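Local coordinates for breast cancer anti-estrogen resistance protein 1 (PDB 5W93), which acts as a docking protein that coordinates tyrosine kinase-based signalling in cell adhesion and binds paxillin through its C-terminal Cas-family domain, at residues Y82-L86 with S123-F127. The protein carries 2 engineered substitutions. Numbering follows the deposited sequence.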
loop_
_atom_site.group_PDB
_atom_site.type_symbol
_atom_site.label_atom_id
_atom_site.label_comp_id
_atom_site.label_asym_id
_atom_site.label_seq_id
_atom_site.Cartn_x
_atom_site.Cartn_y
_atom_site.Cartn_z
ATOM N N TYR A 82 0.155 -6.850 -8.891
ATOM C CA TYR A 82 -0.253 -5.926 -7.840
ATOM C C TYR A 82 0.774 -5.869 -6.720
ATOM O O TYR A 82 1.021 -4.799 -6.184
ATOM C CB TYR A 82 -1.664 -6.274 -7.297
ATOM C CG TYR A 82 -2.705 -5.771 -8.268
ATOM C CD1 TYR A 82 -2.988 -4.405 -8.358
ATOM C CD2 TYR A 82 -3.334 -6.634 -9.157
ATOM C CE1 TYR A 82 -3.887 -3.916 -9.290
ATOM C CE2 TYR A 82 -4.242 -6.148 -10.102
ATOM C CZ TYR A 82 -4.514 -4.789 -10.155
ATOM O OH TYR A 82 -5.407 -4.295 -11.078
ATOM N N SER A 83 1.401 -6.991 -6.380
ATOM C CA SER A 83 2.471 -6.925 -5.385
ATOM C C SER A 83 3.611 -6.001 -5.841
ATOM O O SER A 83 4.094 -5.180 -5.057
ATOM C CB SER A 83 3.025 -8.327 -5.075
ATOM O OG SER A 83 2.021 -9.147 -4.481
ATOM N N ASN A 84 4.046 -6.142 -7.093
ATOM C CA ASN A 84 5.069 -5.253 -7.650
ATOM C C ASN A 84 4.624 -3.785 -7.722
ATOM O O ASN A 84 5.378 -2.887 -7.375
ATOM C CB ASN A 84 5.477 -5.713 -9.043
ATOM C CG ASN A 84 6.441 -6.901 -9.023
ATOM O OD1 ASN A 84 7.051 -7.215 -7.996
ATOM N ND2 ASN A 84 6.589 -7.552 -10.168
ATOM N N LEU A 85 3.401 -3.556 -8.190
ATOM C CA LEU A 85 2.860 -2.205 -8.293
ATOM C C LEU A 85 2.790 -1.527 -6.918
ATOM O O LEU A 85 3.274 -0.395 -6.751
ATOM C CB LEU A 85 1.477 -2.221 -8.945
ATOM C CG LEU A 85 0.796 -0.844 -9.001
ATOM C CD1 LEU A 85 1.579 0.106 -9.918
ATOM C CD2 LEU A 85 -0.672 -0.950 -9.415
ATOM N N LEU A 86 2.216 -2.218 -5.933
ATOM C CA LEU A 86 2.131 -1.661 -4.582
ATOM C C LEU A 86 3.533 -1.416 -3.997
ATOM O O LEU A 86 3.759 -0.414 -3.327
ATOM C CB LEU A 86 1.306 -2.578 -3.651
ATOM C CG LEU A 86 -0.149 -2.823 -4.101
ATOM C CD1 LEU A 86 -0.927 -3.738 -3.153
ATOM C CD2 LEU A 86 -0.916 -1.531 -4.334
ATOM N N SER A 123 -4.969 1.795 -5.963
ATOM C CA SER A 123 -4.389 0.552 -6.456
ATOM C C SER A 123 -4.654 -0.605 -5.490
ATOM O O SER A 123 -4.815 -1.747 -5.918
ATOM C CB SER A 123 -2.883 0.710 -6.691
ATOM O OG SER A 123 -2.616 1.601 -7.764
ATOM N N THR A 124 -4.710 -0.315 -4.191
ATOM C CA THR A 124 -4.994 -1.365 -3.205
ATOM C C THR A 124 -6.464 -1.806 -3.258
ATOM O O THR A 124 -6.780 -2.988 -3.100
ATOM C CB THR A 124 -4.641 -0.914 -1.759
ATOM O OG1 THR A 124 -5.394 0.252 -1.404
ATOM C CG2 THR A 124 -3.126 -0.635 -1.620
ATOM N N GLN A 125 -7.353 -0.851 -3.478
ATOM C CA GLN A 125 -8.765 -1.166 -3.672
ATOM C C GLN A 125 -8.956 -2.024 -4.911
ATOM O O GLN A 125 -9.772 -2.940 -4.926
ATOM C CB GLN A 125 -9.600 0.108 -3.804
ATOM C CG GLN A 125 -9.749 0.875 -2.515
ATOM C CD GLN A 125 -10.504 0.084 -1.466
ATOM O OE1 GLN A 125 -11.447 -0.659 -1.778
ATOM N NE2 GLN A 125 -10.094 0.232 -0.216
ATOM N N GLN A 126 -8.190 -1.703 -5.950
ATOM C CA GLN A 126 -8.232 -2.436 -7.199
ATOM C C GLN A 126 -7.702 -3.862 -7.020
ATOM O O GLN A 126 -8.282 -4.816 -7.539
ATOM C CB GLN A 126 -7.425 -1.682 -8.247
ATOM C CG GLN A 126 -7.593 -2.180 -9.628
ATOM C CD GLN A 126 -7.134 -1.159 -10.610
ATOM O OE1 GLN A 126 -5.952 -1.087 -10.922
ATOM N NE2 GLN A 126 -8.059 -0.333 -11.085
ATOM N N PHE A 127 -6.604 -3.996 -6.272
ATOM C CA PHE A 127 -6.062 -5.306 -5.905
ATOM C C PHE A 127 -7.134 -6.172 -5.238
ATOM O O PHE A 127 -7.354 -7.315 -5.626
ATOM C CB PHE A 127 -4.863 -5.139 -4.967
ATOM C CG PHE A 127 -4.262 -6.445 -4.481
ATOM C CD1 PHE A 127 -4.136 -7.541 -5.330
ATOM C CD2 PHE A 127 -3.801 -6.558 -3.167
ATOM C CE1 PHE A 127 -3.563 -8.736 -4.878
ATOM C CE2 PHE A 127 -3.225 -7.746 -2.701
ATOM C CZ PHE A 127 -3.105 -8.838 -3.561
#
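The Tyr82 ring lies with one face against the backbone of Phe127. Phe127 CA sits over that face, somewhat toward the rim and 4.1 Å from the ring centroid, a CH-pi contact. At the ring edge, in its plane, Gln126 OE1 is 3.3 Å from Tyr82 OH. Gln126 CG also touches Tyr82 OH, at 3.4 Å. The Gln126 amide is turned steeply to the ring, the planes 73° apart. The Tyr82 and Phe127 rings are roughly parallel but displaced, with little overlap. Instead, Tyr82 CB presses on Phe127 CD1 at 3.4 Å. With chi1 at 178°, Phe127 CG stands opposite its own backbone N, and the ring runs past Tyr82 CB to Leu86 CD1.

The segments belong to helices 73-102 and 107-135, neighbours in the four-helix bundle of the Cas C-terminal domain. Segments 82-86 and 123-127 run antiparallel, their axes at 168°. One turn along, Leu86 CD2 packs on Thr124 CG2 at 3.6 Å and on Ser123 CB. Leu86 also touches Val60 of helix 42-69, and Thr124 reaches Leu25 of helix 5-37. Leu85 CD2 lies 3.6 Å from Ser123 OG, a hydroxyl hydrogen-bonded to Glu119 O within its own helix.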